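Long-range contacts in 3-oxosteroid 1-dehydrogenase (Sterolibacterium denitrificans, PDB 7P18), which binds FAD and probably catalyses the 1,2-dehydrogenation of 3-oxosteroids to 3-oxo-Delta(1)-steroids, passing the electrons to an acceptor: residues A320-S325 with F366-Y371; L91-Q96 with G550-N555; M159-M164 with R189-L194; H327-A332 with L413-W418; G345-N350 with Q439-N444. One frame throughout, in Å; residues are numbered along the deposited sequence.

Contact 1 (A320-S325 with F366-Y371); sequences AWWVPS and FGAAMY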
# COMPACT_ATOMS: atom_id res chain seq x y z
N ALA A 320 -10.99 -5.60 -1.01
CA ALA A 320 -9.69 -5.40 -0.37
C ALA A 320 -8.77 -4.71 -1.38
O ALA A 320 -9.05 -4.77 -2.62
CB ALA A 320 -9.09 -6.70 0.14
N TRP A 321 -7.70 -4.14 -0.88
CA TRP A 321 -6.62 -3.62 -1.73
C TRP A 321 -5.78 -4.84 -2.17
O TRP A 321 -4.74 -5.09 -1.56
CB TRP A 321 -5.81 -2.57 -0.99
CG TRP A 321 -6.53 -1.34 -0.50
CD1 TRP A 321 -6.75 -0.99 0.79
CD2 TRP A 321 -6.92 -0.19 -1.28
NE1 TRP A 321 -7.28 0.28 0.88
CE2 TRP A 321 -7.44 0.77 -0.38
CE3 TRP A 321 -6.95 0.08 -2.63
CZ2 TRP A 321 -7.89 2.02 -0.81
CZ3 TRP A 321 -7.41 1.31 -3.07
CH2 TRP A 321 -7.88 2.26 -2.16
N TRP A 322 -6.27 -5.58 -3.15
CA TRP A 322 -5.62 -6.87 -3.56
C TRP A 322 -4.18 -6.60 -4.00
O TRP A 322 -3.87 -5.51 -4.59
CB TRP A 322 -6.39 -7.61 -4.66
CG TRP A 322 -7.85 -7.75 -4.43
CD1 TRP A 322 -8.85 -7.21 -5.17
CD2 TRP A 322 -8.49 -8.55 -3.40
NE1 TRP A 322 -10.07 -7.60 -4.66
CE2 TRP A 322 -9.87 -8.37 -3.55
CE3 TRP A 322 -8.02 -9.34 -2.35
CZ2 TRP A 322 -10.80 -9.01 -2.72
CZ3 TRP A 322 -8.94 -9.91 -1.48
CH2 TRP A 322 -10.31 -9.77 -1.69
N VAL A 323 -3.30 -7.56 -3.72
CA VAL A 323 -1.97 -7.67 -4.39
C VAL A 323 -1.68 -9.16 -4.54
O VAL A 323 -1.86 -9.92 -3.59
CB VAL A 323 -0.87 -6.90 -3.65
CG1 VAL A 323 -0.51 -7.44 -2.27
CG2 VAL A 323 0.39 -6.72 -4.48
N PRO A 324 -1.13 -9.63 -5.68
CA PRO A 324 -0.59 -10.99 -5.76
C PRO A 324 0.54 -11.07 -4.73
O PRO A 324 1.34 -10.18 -4.66
CB PRO A 324 -0.07 -11.15 -7.21
CG PRO A 324 0.07 -9.73 -7.72
CD PRO A 324 -0.99 -8.92 -6.96
N SER A 325 0.58 -12.14 -3.92
CA SER A 325 1.57 -12.22 -2.81
C SER A 325 2.21 -13.61 -2.76
O SER A 325 1.60 -14.59 -3.25
CB SER A 325 0.98 -11.86 -1.46
OG SER A 325 0.14 -12.91 -1.02
N PHE A 366 -5.59 -7.01 -10.78
CA PHE A 366 -4.99 -8.37 -10.85
C PHE A 366 -5.69 -9.30 -9.84
O PHE A 366 -6.15 -10.37 -10.22
CB PHE A 366 -3.48 -8.25 -10.67
CG PHE A 366 -2.74 -9.55 -10.92
CD1 PHE A 366 -2.80 -10.55 -9.98
CD2 PHE A 366 -1.92 -9.70 -12.04
CE1 PHE A 366 -2.14 -11.74 -10.18
CE2 PHE A 366 -1.22 -10.88 -12.22
CZ PHE A 366 -1.32 -11.90 -11.28
N GLY A 367 -5.75 -8.91 -8.55
CA GLY A 367 -6.48 -9.64 -7.50
C GLY A 367 -7.93 -9.90 -7.90
O GLY A 367 -8.39 -11.07 -7.83
N ALA A 368 -8.63 -8.87 -8.38
CA ALA A 368 -10.04 -9.02 -8.79
C ALA A 368 -10.16 -10.05 -9.91
O ALA A 368 -11.11 -10.84 -9.88
CB ALA A 368 -10.62 -7.70 -9.22
N ALA A 369 -9.20 -10.08 -10.84
CA ALA A 369 -9.23 -10.99 -11.99
C ALA A 369 -8.97 -12.42 -11.50
O ALA A 369 -9.49 -13.33 -12.16
CB ALA A 369 -8.21 -10.59 -13.04
N MET A 370 -8.16 -12.61 -10.46
CA MET A 370 -7.92 -13.99 -9.88
C MET A 370 -9.28 -14.54 -9.40
O MET A 370 -9.64 -15.67 -9.77
CB MET A 370 -6.93 -13.95 -8.73
CG MET A 370 -5.50 -13.63 -9.16
SD MET A 370 -4.40 -13.44 -7.81
CE MET A 370 -4.34 -15.08 -7.10
N TYR A 371 -10.05 -13.73 -8.69
CA TYR A 371 -11.39 -14.15 -8.18
C TYR A 371 -12.33 -14.37 -9.36
O TYR A 371 -13.11 -15.35 -9.37
CB TYR A 371 -11.93 -13.18 -7.14
CG TYR A 371 -11.36 -13.36 -5.76
CD1 TYR A 371 -11.71 -14.45 -4.96
CD2 TYR A 371 -10.40 -12.50 -5.26
CE1 TYR A 371 -11.18 -14.62 -3.70
CE2 TYR A 371 -9.87 -12.64 -4.00
CZ TYR A 371 -10.23 -13.74 -3.22
OH TYR A 371 -9.70 -13.85 -1.99
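Trp322 and Gly367 meet at the tight heart of this contact: Trp322 CB sits 3.5 Å from Gly367 CA. A CB on residue 367 would run straight into Trp322 CB, and without one the helix 363-377 can pass close over the strand. From there the indole reaches past Ala368 to Tyr371. Trp322 CD1 comes to 3.6 Å from Ala368 N. At the far end of the ring, Trp322 CH2 meets Tyr371 CE2 at 3.7 Å. CE2 sits over one face of the indole, while Ala320 O lies over the opposite face. The two ring planes are turned 48° apart. On the other flank Pro324 CG lies 4.1 Å from the centroid of the Phe366 ring, a CH-pi contact over the face. Packing is looser on the side where Ala368 and Tyr371 are partly exposed; Trp322 CD1 and Ala368 CB are 4.4 Å apart, and the Tyr371 hydroxyl is bonded to Pro287 O. Trp321, one residue earlier in the strand, meets the ring of Tyr536, which lines the steroid pocket. Segment 366-371 thus crosses segment 320-325 at 82°, helix-on-sheet packing beside the substrate site of an FAD-dependent oxidoreductase.

Contact 2 (L91-Q96 with G550-N555); sequences LESAPQ and GFRAAN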
# COMPACT_ATOMS: atom_id res chain seq x y z
N LEU A 91 -9.62 16.42 -3.94
CA LEU A 91 -8.83 17.20 -4.92
C LEU A 91 -8.51 18.58 -4.36
O LEU A 91 -7.38 19.07 -4.61
CB LEU A 91 -9.60 17.26 -6.23
CG LEU A 91 -9.83 15.92 -6.89
CD1 LEU A 91 -10.72 16.06 -8.13
CD2 LEU A 91 -8.54 15.21 -7.27
N GLU A 92 -9.42 19.18 -3.60
CA GLU A 92 -9.17 20.45 -2.91
C GLU A 92 -8.01 20.30 -1.92
O GLU A 92 -7.10 21.13 -1.95
CB GLU A 92 -10.42 20.93 -2.18
CG GLU A 92 -10.20 22.24 -1.42
CD GLU A 92 -11.35 22.75 -0.60
OE1 GLU A 92 -12.29 22.00 -0.37
OE2 GLU A 92 -11.33 23.90 -0.24
N SER A 93 -8.06 19.29 -1.05
CA SER A 93 -7.21 19.23 0.16
C SER A 93 -5.90 18.46 -0.06
O SER A 93 -4.96 18.78 0.64
CB SER A 93 -7.98 18.67 1.31
OG SER A 93 -9.09 19.49 1.63
N ALA A 94 -5.84 17.53 -0.99
CA ALA A 94 -4.62 16.69 -1.17
C ALA A 94 -3.39 17.57 -1.43
O ALA A 94 -2.37 17.44 -0.75
CB ALA A 94 -4.86 15.67 -2.22
N PRO A 95 -3.41 18.55 -2.37
CA PRO A 95 -2.25 19.43 -2.54
C PRO A 95 -1.93 20.28 -1.30
O PRO A 95 -0.73 20.56 -1.03
CB PRO A 95 -2.62 20.34 -3.74
CG PRO A 95 -3.80 19.64 -4.41
CD PRO A 95 -4.46 18.75 -3.38
N GLN A 96 -2.97 20.69 -0.59
CA GLN A 96 -2.81 21.53 0.62
C GLN A 96 -2.13 20.72 1.73
O GLN A 96 -1.24 21.28 2.42
CB GLN A 96 -4.15 22.08 1.07
CG GLN A 96 -4.78 23.07 0.10
CD GLN A 96 -6.07 23.57 0.68
OE1 GLN A 96 -6.57 23.01 1.64
NE2 GLN A 96 -6.65 24.57 0.05
N GLY A 550 -7.29 12.85 6.94
CA GLY A 550 -6.75 13.17 8.27
C GLY A 550 -6.63 14.67 8.45
O GLY A 550 -7.08 15.20 9.48
N PHE A 551 -6.07 15.33 7.45
CA PHE A 551 -5.94 16.81 7.34
C PHE A 551 -7.33 17.46 7.44
O PHE A 551 -7.51 18.40 8.29
CB PHE A 551 -5.19 17.10 6.05
CG PHE A 551 -4.87 18.55 5.77
CD1 PHE A 551 -3.78 19.16 6.38
CD2 PHE A 551 -5.60 19.27 4.84
CE1 PHE A 551 -3.43 20.47 6.07
CE2 PHE A 551 -5.24 20.57 4.51
CZ PHE A 551 -4.19 21.19 5.15
N ARG A 552 -8.28 17.03 6.62
CA ARG A 552 -9.68 17.57 6.63
C ARG A 552 -10.35 17.31 7.99
O ARG A 552 -11.09 18.20 8.43
CB ARG A 552 -10.51 17.07 5.46
CG ARG A 552 -10.04 17.55 4.09
CD ARG A 552 -11.06 17.28 3.00
NE ARG A 552 -12.32 17.99 3.24
CZ ARG A 552 -12.66 19.19 2.71
NH1 ARG A 552 -11.87 19.82 1.86
NH2 ARG A 552 -13.84 19.71 3.02
N ALA A 553 -10.15 16.15 8.64
CA ALA A 553 -10.74 15.87 9.96
C ALA A 553 -10.26 16.93 10.95
O ALA A 553 -11.12 17.51 11.67
CB ALA A 553 -10.41 14.48 10.47
N ALA A 554 -8.95 17.13 11.06
CA ALA A 554 -8.34 18.07 12.01
C ALA A 554 -8.88 19.47 11.70
O ALA A 554 -9.32 20.17 12.62
CB ALA A 554 -6.85 18.07 11.91
N ASN A 555 -8.94 19.84 10.43
CA ASN A 555 -9.44 21.17 9.99
C ASN A 555 -10.89 21.33 10.46
O ASN A 555 -11.23 22.41 10.99
CB ASN A 555 -9.31 21.35 8.48
CG ASN A 555 -7.90 21.51 7.99
OD1 ASN A 555 -6.95 21.71 8.76
ND2 ASN A 555 -7.74 21.43 6.67
O HOH W 1 -14.03 22.43 1.67
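Arg552 reaches Glu92 and Ser93 because its chain bends at chi3 (63°), which swings NE out of the extended line, while Glu92 keeps CG anti to the backbone N (chi1 179°) and runs straight out to its carboxylate. The setting is a helix-helix crossing close to a right angle: segments 91-96 and 550-555 of helices 84-104 and 543-559 pass with axes 10.0 Å apart, at 98°. NH1 of Arg552 gives two hydrogen bonds, one to Ser93 OG at 2.8 Å and one, within a salt bridge, to Glu92 OE1 at 3.1 Å. The carboxylate is met from above its plane, so this is no flat two-pronged pairing. Water 1 bridges the two side chains, donating to Glu92 OE1 and accepting from Arg552 NH2. Beyond the contact NH2 pairs with Asp507 and NE with Lys506 O, so the guanidinium is held from several directions. An alanine at Arg552 would probably leave Glu92 and Asp507 without their shared positive mate and open a gap beside Ser93. The Phe551 ring reaches Gln96 of helix 84-104. Gln96 CB lies 3.9 Å from Phe551 CE2, and Gln96 OE1 sits in the ring plane at the edge, 4.0 Å from that same CE2.

Contact 3 (M159-M164 with R189-L194); sequences MGKASM and RYYLDL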
# COMPACT_ATOMS: atom_id res chain seq x y z
N MET A 159 20.48 -4.56 -1.29
CA MET A 159 21.20 -5.73 -0.69
C MET A 159 20.65 -5.95 0.73
O MET A 159 21.45 -6.32 1.61
CB MET A 159 22.72 -5.50 -0.62
CG MET A 159 23.42 -5.22 -1.95
SD MET A 159 23.05 -6.41 -3.28
CE MET A 159 23.93 -5.68 -4.66
N GLY A 160 19.36 -5.68 0.95
CA GLY A 160 18.68 -5.75 2.26
C GLY A 160 19.29 -4.85 3.32
O GLY A 160 19.10 -5.15 4.50
N LYS A 161 19.96 -3.77 2.94
CA LYS A 161 20.70 -2.89 3.87
C LYS A 161 20.30 -1.42 3.67
O LYS A 161 19.86 -0.78 4.65
CB LYS A 161 22.22 -3.03 3.67
CG LYS A 161 22.77 -4.44 3.86
CD LYS A 161 24.22 -4.50 4.30
CE LYS A 161 24.94 -5.76 3.84
NZ LYS A 161 24.20 -6.99 4.21
N ALA A 162 20.48 -0.90 2.45
CA ALA A 162 20.56 0.54 2.15
C ALA A 162 19.20 1.05 1.68
O ALA A 162 18.62 0.46 0.76
CB ALA A 162 21.63 0.80 1.13
N SER A 163 18.70 2.10 2.33
CA SER A 163 17.40 2.74 1.99
C SER A 163 17.53 3.42 0.63
O SER A 163 18.60 4.05 0.39
CB SER A 163 16.99 3.69 3.05
OG SER A 163 16.69 2.98 4.25
N MET A 164 16.52 3.28 -0.24
CA MET A 164 16.41 4.09 -1.49
C MET A 164 15.00 4.67 -1.65
O MET A 164 14.04 4.09 -1.10
CB MET A 164 16.69 3.22 -2.71
CG MET A 164 18.09 2.56 -2.66
SD MET A 164 18.33 1.41 -4.03
CE MET A 164 16.81 0.43 -3.99
N ARG A 189 27.22 5.34 0.82
CA ARG A 189 26.72 6.22 1.91
C ARG A 189 26.60 5.40 3.20
O ARG A 189 27.00 5.91 4.26
CB ARG A 189 25.35 6.81 1.52
CG ARG A 189 24.81 7.88 2.46
CD ARG A 189 23.32 8.13 2.24
NE ARG A 189 22.55 6.93 2.56
CZ ARG A 189 21.78 6.27 1.71
NH1 ARG A 189 21.62 6.70 0.46
NH2 ARG A 189 21.14 5.18 2.11
N TYR A 190 26.05 4.18 3.09
CA TYR A 190 25.70 3.24 4.19
C TYR A 190 26.97 2.85 4.97
O TYR A 190 27.03 3.02 6.22
CB TYR A 190 24.98 2.02 3.61
CG TYR A 190 24.67 0.92 4.59
CD1 TYR A 190 25.63 -0.02 4.95
CD2 TYR A 190 23.41 0.81 5.18
CE1 TYR A 190 25.35 -1.02 5.87
CE2 TYR A 190 23.12 -0.19 6.09
CZ TYR A 190 24.10 -1.10 6.44
OH TYR A 190 23.83 -2.09 7.33
N TYR A 191 27.98 2.35 4.26
CA TYR A 191 29.24 1.84 4.87
C TYR A 191 30.05 3.01 5.44
O TYR A 191 30.64 2.83 6.51
CB TYR A 191 29.97 0.94 3.88
CG TYR A 191 29.31 -0.41 3.75
CD1 TYR A 191 29.29 -1.30 4.81
CD2 TYR A 191 28.72 -0.82 2.56
CE1 TYR A 191 28.68 -2.54 4.72
CE2 TYR A 191 28.10 -2.06 2.45
CZ TYR A 191 28.09 -2.93 3.53
OH TYR A 191 27.51 -4.17 3.43
N LEU A 192 30.00 4.19 4.83
CA LEU A 192 30.82 5.34 5.28
C LEU A 192 30.08 6.14 6.36
O LEU A 192 30.60 7.21 6.78
CB LEU A 192 31.17 6.19 4.05
CG LEU A 192 31.65 5.37 2.85
CD1 LEU A 192 32.30 6.27 1.80
CD2 LEU A 192 32.60 4.25 3.25
N ASP A 193 28.94 5.63 6.84
CA ASP A 193 28.10 6.32 7.86
C ASP A 193 28.62 5.90 9.24
O ASP A 193 27.87 5.25 9.99
CB ASP A 193 26.62 5.97 7.65
CG ASP A 193 25.65 6.93 8.31
OD1 ASP A 193 26.10 8.02 8.72
OD2 ASP A 193 24.44 6.58 8.41
N LEU A 194 29.88 6.23 9.56
CA LEU A 194 30.68 5.43 10.53
C LEU A 194 30.23 5.66 11.97
O LEU A 194 29.93 4.68 12.65
CB LEU A 194 32.19 5.65 10.33
O HOH W 2 19.66 5.56 -1.66
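Ser163 O is gripped twice from the side of Arg189. NH2 of Arg189 donates to Ser163 O at 3.3 Å, in the carbonyl plane and on a lone pair, with an N-H...O angle of 157°. Water 2 donates to Ser163 O at 2.8 Å and accepts from Arg189 NH1, which closes a small ring round the guanidinium edge. Arg189 NH2 also forms a salt bridge with Asp203, whose OD2 in turn takes the Ser163 N-H, so one aspartate steadies both partners. Further along, Tyr190 CG, anti to the backbone N (chi1 175°), carries the ring to Lys161. Lys161 CB lies over one face of the Tyr190 ring, 4.1 Å from its centroid, in a CH-pi contact. The hydroxyl at the far end of that ring bonds to Arg201 O. An alanine in place of Tyr190 would probably leave Lys161 CB without the ring it packs on and Arg201 O without this bond. Nearer the backbone, Tyr190 CB approaches Ala162 CB at 4.3 Å. Lys161 and Ala162 form a classic beta bulge opposite Leu158. The last turn of helix 179-191 lies against the bulged end of the small, weakly bonded antiparallel sheet of 157-158 and 162-163, beside strand 205-206.

Contact 4 (H327-A332 with L413-W418); sequences HVPGEA and LGKVYW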
# COMPACT_ATOMS: atom_id res chain seq x y z
N HIS A 327 4.45 -16.44 -0.31
CA HIS A 327 4.81 -17.00 1.01
C HIS A 327 6.34 -17.06 1.08
O HIS A 327 6.97 -17.57 0.10
CB HIS A 327 4.19 -18.37 1.21
CG HIS A 327 4.80 -19.11 2.34
ND1 HIS A 327 4.57 -18.78 3.66
CD2 HIS A 327 5.67 -20.14 2.34
CE1 HIS A 327 5.29 -19.57 4.42
NE2 HIS A 327 5.98 -20.41 3.65
N VAL A 328 6.89 -16.52 2.13
CA VAL A 328 8.33 -16.68 2.49
C VAL A 328 8.42 -17.37 3.84
O VAL A 328 7.99 -16.83 4.85
CB VAL A 328 9.05 -15.34 2.53
CG1 VAL A 328 10.53 -15.53 2.85
CG2 VAL A 328 8.87 -14.63 1.20
N PRO A 329 9.08 -18.55 3.90
CA PRO A 329 9.24 -19.25 5.19
C PRO A 329 9.84 -18.34 6.27
O PRO A 329 10.75 -17.60 6.03
CB PRO A 329 10.16 -20.44 4.86
CG PRO A 329 9.91 -20.67 3.37
CD PRO A 329 9.67 -19.29 2.78
N GLY A 330 9.25 -18.40 7.46
CA GLY A 330 9.78 -17.65 8.60
C GLY A 330 9.29 -16.22 8.61
O GLY A 330 9.57 -15.56 9.59
N GLU A 331 8.55 -15.76 7.59
CA GLU A 331 8.11 -14.33 7.55
C GLU A 331 6.59 -14.27 7.81
O GLU A 331 5.84 -15.02 7.21
CB GLU A 331 8.57 -13.68 6.26
CG GLU A 331 10.06 -13.42 6.27
CD GLU A 331 10.59 -12.67 5.06
OE1 GLU A 331 9.77 -12.17 4.24
OE2 GLU A 331 11.83 -12.62 4.91
N ALA A 332 6.19 -13.41 8.74
CA ALA A 332 4.80 -13.31 9.22
C ALA A 332 3.88 -12.78 8.10
O ALA A 332 2.70 -13.15 8.09
CB ALA A 332 4.76 -12.44 10.45
N LEU A 413 13.41 -24.27 -2.10
CA LEU A 413 12.88 -25.16 -3.15
C LEU A 413 11.57 -25.80 -2.66
O LEU A 413 11.54 -26.30 -1.55
CB LEU A 413 13.93 -26.21 -3.51
CG LEU A 413 13.59 -27.12 -4.67
CD1 LEU A 413 13.58 -26.32 -5.99
CD2 LEU A 413 14.61 -28.28 -4.74
N GLY A 414 10.51 -25.70 -3.46
CA GLY A 414 9.15 -26.15 -3.14
C GLY A 414 8.47 -25.29 -2.09
O GLY A 414 7.34 -25.65 -1.70
N LYS A 415 9.09 -24.19 -1.65
CA LYS A 415 8.45 -23.27 -0.67
C LYS A 415 8.24 -21.87 -1.28
O LYS A 415 7.09 -21.37 -1.26
CB LYS A 415 9.31 -23.16 0.59
CG LYS A 415 9.77 -24.49 1.18
CD LYS A 415 8.67 -25.33 1.73
CE LYS A 415 9.20 -26.60 2.40
NZ LYS A 415 8.07 -27.39 2.92
N VAL A 416 9.30 -21.28 -1.84
CA VAL A 416 9.26 -19.93 -2.51
C VAL A 416 9.25 -20.12 -4.03
O VAL A 416 8.62 -19.34 -4.76
CB VAL A 416 10.44 -19.08 -2.03
CG1 VAL A 416 10.57 -17.81 -2.86
CG2 VAL A 416 10.36 -18.77 -0.56
N TYR A 417 9.88 -21.17 -4.55
CA TYR A 417 9.89 -21.42 -6.01
C TYR A 417 9.96 -22.92 -6.26
O TYR A 417 10.52 -23.65 -5.42
CB TYR A 417 11.05 -20.67 -6.68
CG TYR A 417 12.39 -21.23 -6.29
CD1 TYR A 417 13.01 -20.84 -5.11
CD2 TYR A 417 12.98 -22.24 -7.03
CE1 TYR A 417 14.18 -21.44 -4.67
CE2 TYR A 417 14.16 -22.83 -6.62
CZ TYR A 417 14.76 -22.45 -5.43
OH TYR A 417 15.94 -23.05 -5.01
N TRP A 418 9.40 -23.34 -7.40
CA TRP A 418 9.56 -24.70 -7.96
C TRP A 418 10.43 -24.59 -9.21
O TRP A 418 10.32 -23.56 -9.92
CB TRP A 418 8.20 -25.32 -8.23
CG TRP A 418 7.38 -25.59 -7.00
CD1 TRP A 418 7.11 -26.82 -6.45
CD2 TRP A 418 6.66 -24.64 -6.20
NE1 TRP A 418 6.31 -26.69 -5.35
CE2 TRP A 418 6.04 -25.36 -5.15
CE3 TRP A 418 6.53 -23.24 -6.20
CZ2 TRP A 418 5.26 -24.74 -4.18
CZ3 TRP A 418 5.75 -22.63 -5.25
CH2 TRP A 418 5.14 -23.37 -4.24
O HOH W 3 5.77 -19.17 -1.77
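Pro329 and Val416 touch where two loops meet. One is the connection between the antiparallel strands 320-326 and 335-336, which holds a type II beta turn from Val328 to Glu331; the other leads into strand 418-420. The proline ring and the valine cross obliquely, with Pro329 CD only 3.4 Å from Val416 CG2, tighter than a usual carbon-carbon contact. Val416 CG2, anti to the carbonyl carbon of its own residue, also lies 3.7 Å from His327 O. One atom further round the proline ring, Pro329 CG approaches Lys415 CB at 3.8 Å. The lysine touches the proline through CB; chi2 (-66°) bends CD off the extended line, and the end of the chain leads away. Lys415 O lies near the imidazole plane of His327, at the ring's edge. Val328 CB points away from the second loop, and its side chain packs on Pro399. Each loop is also pinned within itself: Glu331 N bonds to Val328 O across the turn, and Gly414 N bonds to Tyr417 O. No direct hydrogen bond joins 327-332 to 413-418. His327 O and Lys415 O stay 4.0 Å apart, and water 3 sits between them, 2.7 Å from His327 O and 2.6 Å from Lys415 O.

Contact 5 (G345-N350 with Q439-N444); sequences GCIVVN and QSVELN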
# COMPACT_ATOMS: atom_id res chain seq x y z
N GLY A 345 9.07 -11.92 -20.03
CA GLY A 345 9.37 -13.36 -19.97
C GLY A 345 8.61 -14.10 -18.86
O GLY A 345 8.92 -15.28 -18.67
N CYS A 346 7.69 -13.46 -18.15
CA CYS A 346 6.91 -14.17 -17.10
C CYS A 346 5.44 -14.20 -17.49
O CYS A 346 4.95 -13.22 -18.08
CB CYS A 346 7.12 -13.56 -15.73
SG CYS A 346 6.41 -11.91 -15.52
N ILE A 347 4.75 -15.31 -17.21
CA ILE A 347 3.29 -15.41 -17.49
C ILE A 347 2.59 -15.89 -16.23
O ILE A 347 3.22 -16.56 -15.42
CB ILE A 347 2.97 -16.29 -18.71
CG1 ILE A 347 3.50 -17.72 -18.59
CG2 ILE A 347 3.45 -15.62 -19.99
CD1 ILE A 347 2.85 -18.64 -19.61
N VAL A 348 1.31 -15.53 -16.11
CA VAL A 348 0.45 -16.03 -15.01
C VAL A 348 -0.58 -16.95 -15.61
O VAL A 348 -1.27 -16.55 -16.54
CB VAL A 348 -0.18 -14.85 -14.24
CG1 VAL A 348 -1.27 -15.31 -13.28
CG2 VAL A 348 0.95 -14.10 -13.51
N VAL A 349 -0.74 -18.14 -15.01
CA VAL A 349 -1.72 -19.15 -15.48
C VAL A 349 -2.53 -19.66 -14.30
O VAL A 349 -2.06 -19.61 -13.15
CB VAL A 349 -1.02 -20.31 -16.22
CG1 VAL A 349 -0.30 -19.80 -17.45
CG2 VAL A 349 -0.09 -21.09 -15.28
N ASN A 350 -3.73 -20.14 -14.64
CA ASN A 350 -4.62 -20.92 -13.74
C ASN A 350 -4.22 -22.40 -13.83
O ASN A 350 -3.19 -22.71 -14.45
CB ASN A 350 -6.11 -20.68 -14.07
CG ASN A 350 -6.51 -21.09 -15.47
OD1 ASN A 350 -5.82 -21.89 -16.11
ND2 ASN A 350 -7.64 -20.60 -15.95
N GLN A 439 0.90 -24.54 -24.49
CA GLN A 439 0.17 -23.65 -25.42
C GLN A 439 0.42 -22.18 -25.02
O GLN A 439 0.76 -21.36 -25.92
CB GLN A 439 -1.31 -24.01 -25.46
CG GLN A 439 -2.13 -23.10 -26.37
CD GLN A 439 -1.83 -23.33 -27.84
OE1 GLN A 439 -2.31 -24.31 -28.42
NE2 GLN A 439 -1.04 -22.46 -28.45
N SER A 440 0.35 -21.85 -23.73
CA SER A 440 0.52 -20.46 -23.22
C SER A 440 1.94 -19.98 -23.50
O SER A 440 2.10 -18.80 -23.91
CB SER A 440 0.13 -20.37 -21.76
OG SER A 440 -1.24 -20.68 -21.67
N VAL A 441 2.94 -20.86 -23.33
CA VAL A 441 4.35 -20.49 -23.59
C VAL A 441 4.55 -20.27 -25.10
O VAL A 441 5.21 -19.28 -25.47
CB VAL A 441 5.33 -21.51 -23.00
CG1 VAL A 441 6.74 -21.29 -23.54
CG2 VAL A 441 5.32 -21.47 -21.47
N GLU A 442 4.00 -21.16 -25.95
CA GLU A 442 4.10 -21.02 -27.44
C GLU A 442 3.47 -19.68 -27.87
O GLU A 442 4.11 -18.96 -28.66
CB GLU A 442 3.45 -22.21 -28.13
CG GLU A 442 4.31 -23.46 -28.06
CD GLU A 442 3.65 -24.74 -28.57
OE1 GLU A 442 2.41 -24.74 -28.78
OE2 GLU A 442 4.39 -25.74 -28.75
N LEU A 443 2.29 -19.33 -27.36
CA LEU A 443 1.62 -18.03 -27.68
C LEU A 443 2.49 -16.86 -27.21
O LEU A 443 2.61 -15.88 -27.95
CB LEU A 443 0.22 -17.99 -27.05
CG LEU A 443 -0.80 -18.91 -27.73
CD1 LEU A 443 -2.11 -18.94 -26.96
CD2 LEU A 443 -1.07 -18.47 -29.16
N ASN A 444 3.07 -16.95 -26.02
CA ASN A 444 3.93 -15.88 -25.45
C ASN A 444 5.08 -15.62 -26.42
O ASN A 444 5.40 -14.44 -26.70
CB ASN A 444 4.51 -16.29 -24.09
CG ASN A 444 5.54 -15.33 -23.58
OD1 ASN A 444 5.19 -14.31 -22.98
ND2 ASN A 444 6.82 -15.63 -23.80
O HOH W 4 6.64 -12.20 -21.80
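Ile347 lays its side chain against the helix and overlaps three of its residues at once: Ser440, Val441 and Asn444. This is strand-on-helix packing at the edge of the antiparallel sheet, with strand 347-349 running roughly antiparallel to segment 439-444 of helix 434-450 (151°, axes 10.1 Å apart). CG1 of Ile347 takes the crowded position between the backbone N and the carbonyl carbon (chi1 58°). At the end of that branch Ile347 CD1 touches Ser440 CB at 3.9 Å and Val441 CG2 at 4.2 Å. The other branch serves a different neighbour, for CG2 of Ile347 comes to 3.7 Å from Asn444 OD1. Two residues on, Val349 points to the same side of the strand and adds a looser touch, CG1 to Ser440 CB. Val348, between them, faces the other way, onto Phe366. Although all five touching residues are buried, no direct hydrogen bond links the two segments. Their polar groups look to neighbours instead: Ser440 OG bonds to Gly353 O, and Asn444 ND2 to Ala479 O. The second of these bonds would fix the turn of the amide and leave its oxygen directed at the strand side. There a water makes the link, accepting from Gly345 N at 3.0 Å and lying 2.8 Å from Asn444 OD1, to which it can donate.

How the contacts relate
Contacts 1, 4 and 5 belong together, their centres 19 to 23 Å apart round one antiparallel sheet that includes strands 320-326, 347-349 and 418-420. Along the chain their segments alternate, 320-325, 327-332 and 345-350 followed by 366-371, 413-418 and 439-444, so this part is stitched by interleaved crossings. Contacts 1 and 5 touch through Phe366 CZ and Val348 CG2, 3.9 Å apart. Contact 3 closes earlier in the sequence and stands apart, its centre 33 Å from that of contact 1. Contact 2 encloses all the others, joining helix 84-104 to the C-terminal helix 543-559 and so bringing early and late parts of the flavoprotein chain together.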